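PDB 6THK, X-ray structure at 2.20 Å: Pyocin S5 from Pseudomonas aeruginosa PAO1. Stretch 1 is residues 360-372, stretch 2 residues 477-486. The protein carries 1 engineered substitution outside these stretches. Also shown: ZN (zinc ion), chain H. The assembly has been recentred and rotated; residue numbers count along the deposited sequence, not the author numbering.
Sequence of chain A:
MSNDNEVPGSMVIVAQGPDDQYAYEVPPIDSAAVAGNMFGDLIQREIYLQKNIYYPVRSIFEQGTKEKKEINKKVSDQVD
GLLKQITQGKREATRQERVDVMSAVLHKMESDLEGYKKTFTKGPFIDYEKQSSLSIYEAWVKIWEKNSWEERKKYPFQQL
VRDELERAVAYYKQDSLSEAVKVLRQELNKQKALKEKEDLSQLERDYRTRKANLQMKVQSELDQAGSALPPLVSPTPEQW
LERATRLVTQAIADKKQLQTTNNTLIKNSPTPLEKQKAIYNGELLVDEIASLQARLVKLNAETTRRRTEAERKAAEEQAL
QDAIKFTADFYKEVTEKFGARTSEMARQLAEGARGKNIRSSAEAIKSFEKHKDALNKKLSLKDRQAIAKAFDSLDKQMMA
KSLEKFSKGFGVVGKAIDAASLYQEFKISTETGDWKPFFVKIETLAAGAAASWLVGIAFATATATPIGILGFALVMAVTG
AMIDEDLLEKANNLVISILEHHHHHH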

# COMPACT_ATOMS: atom_id res chain seq x y z
N SER A 360 13.88 13.19 -58.75
CA SER A 360 14.49 12.01 -59.33
C SER A 360 15.79 12.46 -60.00
O SER A 360 15.91 13.64 -60.32
CB SER A 360 13.55 11.37 -60.34
OG SER A 360 13.27 12.29 -61.39
N SER A 361 16.74 11.53 -60.21
CA SER A 361 18.01 11.83 -60.87
C SER A 361 17.76 12.36 -62.28
O SER A 361 18.38 13.34 -62.66
CB SER A 361 18.92 10.61 -60.90
OG SER A 361 18.45 9.63 -61.80
N ALA A 362 16.78 11.77 -63.01
CA ALA A 362 16.37 12.19 -64.36
C ALA A 362 15.92 13.66 -64.40
O ALA A 362 16.40 14.41 -65.26
CB ALA A 362 15.25 11.29 -64.86
N GLU A 363 15.05 14.07 -63.45
CA GLU A 363 14.57 15.45 -63.33
C GLU A 363 15.77 16.39 -63.12
O GLU A 363 15.99 17.30 -63.92
CB GLU A 363 13.55 15.60 -62.17
CG GLU A 363 12.13 15.11 -62.48
CD GLU A 363 11.12 15.27 -61.36
OE1 GLU A 363 10.74 16.43 -61.06
OE2 GLU A 363 10.68 14.24 -60.80
N ALA A 364 16.59 16.09 -62.08
CA ALA A 364 17.80 16.82 -61.69
C ALA A 364 18.80 16.95 -62.82
O ALA A 364 19.31 18.05 -63.03
CB ALA A 364 18.45 16.15 -60.49
N ILE A 365 19.06 15.84 -63.55
CA ILE A 365 19.97 15.78 -64.71
C ILE A 365 19.46 16.72 -65.80
O ILE A 365 20.24 17.50 -66.33
CB ILE A 365 20.22 14.31 -65.20
CG1 ILE A 365 21.13 13.54 -64.22
CG2 ILE A 365 20.82 14.29 -66.63
CD1 ILE A 365 20.96 12.02 -64.21
N LYS A 366 18.13 16.68 -66.09
CA LYS A 366 17.46 17.54 -67.08
C LYS A 366 17.56 19.02 -66.72
O LYS A 366 17.92 19.81 -67.59
CB LYS A 366 16.00 17.12 -67.31
N SER A 367 17.30 19.40 -65.44
CA SER A 367 17.38 20.79 -64.96
C SER A 367 18.81 21.29 -64.98
O SER A 367 19.06 22.39 -65.47
CB SER A 367 16.83 20.92 -63.53
OG SER A 367 15.46 20.57 -63.43
N PHE A 368 19.75 20.47 -64.45
CA PHE A 368 21.18 20.80 -64.37
C PHE A 368 21.88 20.87 -65.72
O PHE A 368 22.77 21.71 -65.89
CB PHE A 368 21.91 19.85 -63.41
CG PHE A 368 23.30 20.29 -63.02
CD1 PHE A 368 23.48 21.27 -62.04
CD2 PHE A 368 24.42 19.73 -63.61
CE1 PHE A 368 24.77 21.67 -61.67
CE2 PHE A 368 25.70 20.14 -63.25
CZ PHE A 368 25.87 21.11 -62.28
N GLU A 369 21.50 19.99 -66.68
CA GLU A 369 22.07 19.95 -68.04
C GLU A 369 21.73 21.22 -68.81
O GLU A 369 22.57 21.69 -69.57
CB GLU A 369 21.62 18.72 -68.82
N LYS A 370 20.51 21.76 -68.60
CA LYS A 370 19.98 23.00 -69.17
C LYS A 370 20.90 24.22 -68.86
O LYS A 370 21.29 24.94 -69.79
CB LYS A 370 18.54 23.24 -68.67
CG LYS A 370 18.00 24.64 -68.89
CD LYS A 370 16.76 24.88 -68.06
CE LYS A 370 15.79 25.76 -68.78
NZ LYS A 370 14.40 25.45 -68.38
N HIS A 371 21.28 24.41 -67.57
CA HIS A 371 22.14 25.52 -67.09
C HIS A 371 23.66 25.19 -67.01
O HIS A 371 24.48 26.07 -66.71
CB HIS A 371 21.64 26.03 -65.73
CG HIS A 371 20.36 26.82 -65.82
ND1 HIS A 371 20.35 28.13 -66.30
CD2 HIS A 371 19.10 26.45 -65.52
CE1 HIS A 371 19.09 28.51 -66.26
NE2 HIS A 371 18.30 27.54 -65.80
N LYS A 372 24.02 23.94 -67.33
CA LYS A 372 25.39 23.41 -67.25
C LYS A 372 26.47 24.06 -68.13
O LYS A 372 27.57 24.25 -67.61
CB LYS A 372 25.41 21.91 -67.56
CG LYS A 372 26.44 21.13 -66.74
CD LYS A 372 26.65 19.70 -67.26
CE LYS A 372 25.37 18.89 -67.39
NZ LYS A 372 25.56 17.45 -67.05
N ALA A 477 24.22 24.65 -55.52
CA ALA A 477 23.67 24.56 -56.87
C ALA A 477 23.25 23.12 -57.21
O ALA A 477 22.13 22.88 -57.66
CB ALA A 477 24.67 25.08 -57.88
N VAL A 478 24.12 22.19 -56.88
CA VAL A 478 23.92 20.77 -57.08
C VAL A 478 22.76 20.23 -56.22
O VAL A 478 21.92 19.49 -56.70
CB VAL A 478 25.26 20.05 -56.83
CG1 VAL A 478 25.06 18.72 -56.16
CG2 VAL A 478 26.05 19.92 -58.11
N THR A 479 22.73 20.62 -54.94
CA THR A 479 21.65 20.29 -53.98
C THR A 479 20.31 20.88 -54.48
O THR A 479 19.30 20.20 -54.42
CB THR A 479 22.02 20.86 -52.60
OG1 THR A 479 23.25 20.27 -52.18
CG2 THR A 479 20.96 20.64 -51.54
N GLY A 480 20.35 22.14 -54.95
CA GLY A 480 19.19 22.87 -55.47
C GLY A 480 18.54 22.21 -56.68
O GLY A 480 17.32 22.21 -56.77
N ALA A 481 19.34 21.63 -57.60
CA ALA A 481 18.84 20.89 -58.78
C ALA A 481 18.01 19.66 -58.35
O ALA A 481 17.16 19.17 -59.09
CB ALA A 481 20.01 20.43 -59.64
N MET A 482 18.27 19.17 -57.13
CA MET A 482 17.62 17.99 -56.57
C MET A 482 16.33 18.35 -55.82
O MET A 482 15.61 17.46 -55.36
CB MET A 482 18.60 17.31 -55.62
CG MET A 482 18.48 15.83 -55.61
SD MET A 482 19.18 15.11 -57.09
CE MET A 482 18.01 13.82 -57.40
N ILE A 483 16.05 19.67 -55.68
CA ILE A 483 14.92 20.20 -54.93
C ILE A 483 13.92 20.94 -55.82
O ILE A 483 12.79 20.47 -56.01
CB ILE A 483 15.41 21.07 -53.74
CG1 ILE A 483 16.39 20.29 -52.84
CG2 ILE A 483 14.22 21.64 -52.94
CD1 ILE A 483 17.15 21.11 -51.79
N ASP A 484 14.33 22.09 -56.36
CA ASP A 484 13.50 22.98 -57.16
C ASP A 484 14.35 23.66 -58.20
O ASP A 484 15.48 24.06 -57.89
CB ASP A 484 12.89 24.05 -56.22
CG ASP A 484 11.69 24.83 -56.73
OD1 ASP A 484 11.18 24.48 -57.82
OD2 ASP A 484 11.24 25.76 -56.02
N GLU A 485 13.79 23.85 -59.41
CA GLU A 485 14.41 24.55 -60.54
C GLU A 485 14.81 25.99 -60.19
O GLU A 485 15.88 26.42 -60.60
CB GLU A 485 13.49 24.54 -61.77
CG GLU A 485 14.16 25.03 -63.06
CD GLU A 485 14.56 24.01 -64.11
OE1 GLU A 485 13.87 22.98 -64.24
OE2 GLU A 485 15.52 24.30 -64.86
N ASP A 486 13.95 26.73 -59.44
CA ASP A 486 14.23 28.12 -59.06
C ASP A 486 15.35 28.21 -58.02
O ASP A 486 16.07 29.20 -58.01
CB ASP A 486 12.97 28.91 -58.63
CG ASP A 486 12.14 28.33 -57.50
OD1 ASP A 486 12.61 28.35 -56.35
OD2 ASP A 486 10.98 27.93 -57.76
ZN ZN H . 16.56 26.25 -65.21

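S360 sits at the N-cap, just before the helix that begins at S361. Its OG accepts a hydrogen bond from E363 N at 3.3 Å, which satisfies an amide left free in the first turn. The side chain of S360 points away from stretch 2, but its backbone still takes part: S360 O lies 3.6 Å from M482 CE. M482 CE is also 3.8 Å from S361 N, so the end of the M482 side chain packs beside the helix start.

A364 and A481 have the nearest CA atoms of the two stretches, A364 CA to A481 CA at 5.1 Å. Two alanines suit this place because neither puts more than a methyl between the chains. A364 CA makes a CA-H...O contact with A481 O at 3.6 Å, and A364 CB packs on M482 SD, also at 3.6 Å. These residues are buried.

One turn on, S367 points toward stretch 2. Its OG donates to E485 OE1 at 3.0 Å, the sole hydrogen bond between the stretches. The carboxylate of E485 gives the hydroxyl of this buried serine a polar partner.

F368 starts sideways, and its end comes nearer to stretch 2. F368 CB meets A481 CB at 4.3 Å, and F368 CE1 reaches V478 CG2 at 4.2 Å. This ring extends the apolar patch.

K370 is exposed and lies at the border of the contact. Its CD approaches E485 OE2 at 3.5 Å, so aliphatic carbon lies against the carboxylate.

H371 joins the stretches through metal. H371 NE2 and E485 OE2 each bind ZN at 2.2 Å, and one further ligand atom comes from elsewhere in the structure. E485 thus uses one carboxylate oxygen for S367 and the other for zinc. It has the largest area covered by the opposing stretch. In all, 437 Å² is buried, counting both sides.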